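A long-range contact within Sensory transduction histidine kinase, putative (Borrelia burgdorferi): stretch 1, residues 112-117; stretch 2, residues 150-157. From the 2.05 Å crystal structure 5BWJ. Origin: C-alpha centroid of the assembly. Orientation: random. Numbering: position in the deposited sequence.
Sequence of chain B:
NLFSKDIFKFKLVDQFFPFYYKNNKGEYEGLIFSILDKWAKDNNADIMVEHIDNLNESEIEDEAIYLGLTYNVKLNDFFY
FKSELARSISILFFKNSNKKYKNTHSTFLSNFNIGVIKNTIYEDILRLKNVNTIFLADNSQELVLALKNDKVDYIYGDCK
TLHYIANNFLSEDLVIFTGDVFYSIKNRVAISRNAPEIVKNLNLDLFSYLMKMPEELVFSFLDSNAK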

ATOM      1  N   PHE B 112     -22.734  -3.608 -18.216  1.00100.22           N
ATOM      2  CA  PHE B 112     -21.389  -3.984 -17.802  1.00 96.34           C
ATOM      3  C   PHE B 112     -21.394  -4.560 -16.391  1.00 88.93           C
ATOM      4  O   PHE B 112     -21.773  -3.882 -15.435  1.00 92.18           O
ATOM      5  CB  PHE B 112     -20.449  -2.777 -17.872  1.00 97.04           C
ATOM      6  N   ASN B 113     -20.969  -5.814 -16.269  1.00 77.43           N
ATOM      7  CA  ASN B 113     -20.921  -6.488 -14.976  1.00 65.58           C
ATOM      8  C   ASN B 113     -19.602  -6.229 -14.256  1.00 57.16           C
ATOM      9  O   ASN B 113     -18.555  -6.090 -14.890  1.00 50.10           O
ATOM     10  CB  ASN B 113     -21.135  -7.992 -15.152  1.00 65.09           C
ATOM     11  CG  ASN B 113     -20.083  -8.634 -16.032  1.00 65.91           C
ATOM     12  OD1 ASN B 113     -19.459  -7.971 -16.859  1.00 65.45           O
ATOM     13  ND2 ASN B 113     -19.884  -9.937 -15.861  1.00 67.42           N
ATOM     14  N   ILE B 114     -19.669  -6.164 -12.929  1.00 60.03           N
ATOM     15  CA  ILE B 114     -18.502  -5.901 -12.095  1.00 59.55           C
ATOM     16  C   ILE B 114     -18.185  -7.108 -11.220  1.00 57.85           C
ATOM     17  O   ILE B 114     -19.074  -7.670 -10.577  1.00 61.14           O
ATOM     18  CB  ILE B 114     -18.716  -4.662 -11.198  1.00 57.70           C
ATOM     19  CG1 ILE B 114     -19.013  -3.433 -12.063  1.00 58.91           C
ATOM     20  CG2 ILE B 114     -17.491  -4.417 -10.314  1.00 54.36           C
ATOM     21  CD1 ILE B 114     -19.366  -2.186 -11.278  1.00 58.77           C
ATOM     22  N   GLY B 115     -16.915  -7.498 -11.201  1.00 52.17           N
ATOM     23  CA  GLY B 115     -16.453  -8.588 -10.361  1.00 47.85           C
ATOM     24  C   GLY B 115     -15.995  -8.090  -9.002  1.00 45.55           C
ATOM     25  O   GLY B 115     -15.397  -7.020  -8.893  1.00 45.41           O
ATOM     26  N   VAL B 116     -16.274  -8.868  -7.964  1.00 43.08           N
ATOM     27  CA  VAL B 116     -15.887  -8.506  -6.604  1.00 40.85           C
ATOM     28  C   VAL B 116     -15.795  -9.766  -5.751  1.00 39.05           C
ATOM     29  O   VAL B 116     -16.531 -10.725  -5.975  1.00 40.76           O
ATOM     30  CB  VAL B 116     -16.896  -7.511  -5.972  1.00 36.54           C
ATOM     31  CG1 VAL B 116     -18.255  -8.172  -5.751  1.00 36.68           C
ATOM     32  CG2 VAL B 116     -16.353  -6.942  -4.666  1.00 36.41           C
ATOM     33  N   ILE B 117     -14.887  -9.768  -4.780  1.00 38.05           N
ATOM     34  CA  ILE B 117     -14.764 -10.904  -3.875  1.00 36.26           C
ATOM     35  C   ILE B 117     -15.952 -10.928  -2.918  1.00 38.67           C
ATOM     36  O   ILE B 117     -16.311  -9.907  -2.332  1.00 39.76           O
ATOM     37  CB  ILE B 117     -13.446 -10.862  -3.074  1.00 36.05           C
ATOM     38  CG1 ILE B 117     -12.251 -10.890  -4.030  1.00 35.13           C
ATOM     39  CG2 ILE B 117     -13.366 -12.045  -2.110  1.00 36.91           C
ATOM     40  CD1 ILE B 117     -10.907 -10.653  -3.361  1.00 35.82           C
ATOM     41  N   ASP B 150     -12.227 -12.234 -19.702  1.00 57.82           N
ATOM     42  CA  ASP B 150     -13.369 -11.474 -20.208  1.00 59.54           C
ATOM     43  C   ASP B 150     -14.707 -12.006 -19.692  1.00 60.25           C
ATOM     44  O   ASP B 150     -15.730 -11.890 -20.366  1.00 61.33           O
ATOM     45  CB  ASP B 150     -13.365 -11.474 -21.740  1.00 63.58           C
ATOM     46  CG  ASP B 150     -12.113 -10.844 -22.319  1.00 66.07           C
ATOM     47  OD1 ASP B 150     -11.753  -9.728 -21.888  1.00 64.09           O
ATOM     48  OD2 ASP B 150     -11.485 -11.467 -23.200  1.00 70.42           O
ATOM     49  N   LYS B 151     -14.696 -12.588 -18.497  1.00 58.44           N
ATOM     50  CA  LYS B 151     -15.933 -13.003 -17.844  1.00 58.83           C
ATOM     51  C   LYS B 151     -16.625 -11.780 -17.244  1.00 55.74           C
ATOM     52  O   LYS B 151     -17.853 -11.726 -17.160  1.00 54.01           O
ATOM     53  CB  LYS B 151     -15.656 -14.049 -16.762  1.00 58.31           C
ATOM     54  N   VAL B 152     -15.818 -10.805 -16.830  1.00 55.29           N
ATOM     55  CA  VAL B 152     -16.319  -9.528 -16.333  1.00 53.49           C
ATOM     56  C   VAL B 152     -15.597  -8.382 -17.031  1.00 52.78           C
ATOM     57  O   VAL B 152     -14.508  -8.565 -17.576  1.00 53.95           O
ATOM     58  CB  VAL B 152     -16.133  -9.392 -14.806  1.00 50.82           C
ATOM     59  CG1 VAL B 152     -16.964 -10.434 -14.073  1.00 51.10           C
ATOM     60  CG2 VAL B 152     -14.662  -9.518 -14.429  1.00 48.84           C
ATOM     61  N   ASP B 153     -16.211  -7.203 -17.013  1.00 52.03           N
ATOM     62  CA  ASP B 153     -15.630  -6.016 -17.632  1.00 52.53           C
ATOM     63  C   ASP B 153     -14.773  -5.244 -16.634  1.00 51.56           C
ATOM     64  O   ASP B 153     -13.753  -4.659 -17.000  1.00 49.16           O
ATOM     65  CB  ASP B 153     -16.732  -5.110 -18.186  1.00 56.06           C
ATOM     66  CG  ASP B 153     -17.536  -5.774 -19.286  1.00 62.13           C
ATOM     67  OD1 ASP B 153     -16.930  -6.439 -20.150  1.00 63.06           O
ATOM     68  OD2 ASP B 153     -18.777  -5.634 -19.284  1.00 66.39           O
ATOM     69  N   TYR B 154     -15.201  -5.248 -15.375  1.00 54.17           N
ATOM     70  CA  TYR B 154     -14.503  -4.529 -14.313  1.00 53.35           C
ATOM     71  C   TYR B 154     -14.385  -5.387 -13.059  1.00 49.04           C
ATOM     72  O   TYR B 154     -15.241  -6.234 -12.799  1.00 48.83           O
ATOM     73  CB  TYR B 154     -15.235  -3.227 -13.978  1.00 56.97           C
ATOM     74  CG  TYR B 154     -15.452  -2.319 -15.166  1.00 60.85           C
ATOM     75  CD1 TYR B 154     -16.558  -2.476 -15.993  1.00 65.14           C
ATOM     76  CD2 TYR B 154     -14.557  -1.300 -15.458  1.00 61.26           C
ATOM     77  CE1 TYR B 154     -16.760  -1.647 -17.080  1.00 67.16           C
ATOM     78  CE2 TYR B 154     -14.751  -0.467 -16.542  1.00 63.46           C
ATOM     79  CZ  TYR B 154     -15.853  -0.644 -17.349  1.00 67.04           C
ATOM     80  OH  TYR B 154     -16.048   0.185 -18.429  1.00 69.18           O
ATOM     81  N   ILE B 155     -13.323  -5.168 -12.289  1.00 45.14           N
ATOM     82  CA  ILE B 155     -13.194  -5.779 -10.971  1.00 43.97           C
ATOM     83  C   ILE B 155     -13.000  -4.680  -9.933  1.00 41.82           C
ATOM     84  O   ILE B 155     -12.405  -3.642 -10.217  1.00 39.97           O
ATOM     85  CB  ILE B 155     -12.028  -6.790 -10.907  1.00 43.40           C
ATOM     86  CG1 ILE B 155     -10.702  -6.110 -11.259  1.00 44.14           C
ATOM     87  CG2 ILE B 155     -12.314  -7.968 -11.834  1.00 44.78           C
ATOM     88  CD1 ILE B 155      -9.486  -7.015 -11.151  1.00 45.18           C
ATOM     89  N   TYR B 156     -13.516  -4.922  -8.732  1.00 42.55           N
ATOM     90  CA  TYR B 156     -13.523  -3.929  -7.668  1.00 42.03           C
ATOM     91  C   TYR B 156     -12.915  -4.510  -6.397  1.00 40.69           C
ATOM     92  O   TYR B 156     -13.371  -5.538  -5.902  1.00 42.18           O
ATOM     93  CB  TYR B 156     -14.956  -3.458  -7.416  1.00 43.53           C
ATOM     94  CG  TYR B 156     -15.076  -2.237  -6.538  1.00 45.19           C
ATOM     95  CD1 TYR B 156     -14.549  -1.016  -6.938  1.00 44.95           C
ATOM     96  CD2 TYR B 156     -15.736  -2.297  -5.318  1.00 46.49           C
ATOM     97  CE1 TYR B 156     -14.664   0.107  -6.142  1.00 45.67           C
ATOM     98  CE2 TYR B 156     -15.857  -1.178  -4.515  1.00 46.77           C
ATOM     99  CZ  TYR B 156     -15.319   0.020  -4.932  1.00 45.89           C
ATOM    100  OH  TYR B 156     -15.435   1.136  -4.138  1.00 45.71           O
ATOM    101  N   GLY B 157     -11.880  -3.860  -5.875  1.00 38.95           N
ATOM    102  CA  GLY B 157     -11.224  -4.349  -4.678  1.00 38.52           C
ATOM    103  C   GLY B 157      -9.932  -3.639  -4.320  1.00 37.05           C
ATOM    104  O   GLY B 157      -9.734  -2.467  -4.645  1.00 35.97           O
TER
HETATM  105  O   HOH W   1     -13.075  -7.546  -4.057  1.00 31.96           O

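Strand 114-117 lies parallel to a strand through Tyr154 and Ile155, and their apolar side chains meet on the sheet face that carries Ile114, Val116, Tyr154 and Tyr156. Ile114 touches both tyrosines: its CG1 is 4.2 Å from Tyr154 CB, and its CG2 is 4.0 Å from Tyr156 CB. Phe112 CB, the last modelled atom of a poorly ordered side chain, approaches the Tyr154 ring edge at CE1 (3.9 Å). On the other face, Gly115 pairs with Ile155 at a CA-CA distance of 4.3 Å. Here there is little room: a CB on Gly115 would lie only 3.4 Å from both Ile155 CG2 and Val152 CG2. Gly115 also holds the strands together, using both of its backbone polar groups. Its N donates to Tyr154 O (2.6 Å, nearly straight), and its O accepts from Tyr156 N (2.8 Å), the alternation expected of parallel strands. Beyond this pair, a water bridges the backbones, accepting from Ile117 N (3.0 Å) and donating to Tyr156 O (2.7 Å). Toward the start of stretch 1 the polar edge begins. Asn113 O receives weak hydrogen bonds from Asp153 N (3.4 Å) and Tyr154 N (3.5 Å). The Asn113 side chain reaches across as well: ND2 donates to Lys151 O (3.0 Å), while OD1 accepts a weak bond from Asp153 N (3.3 Å).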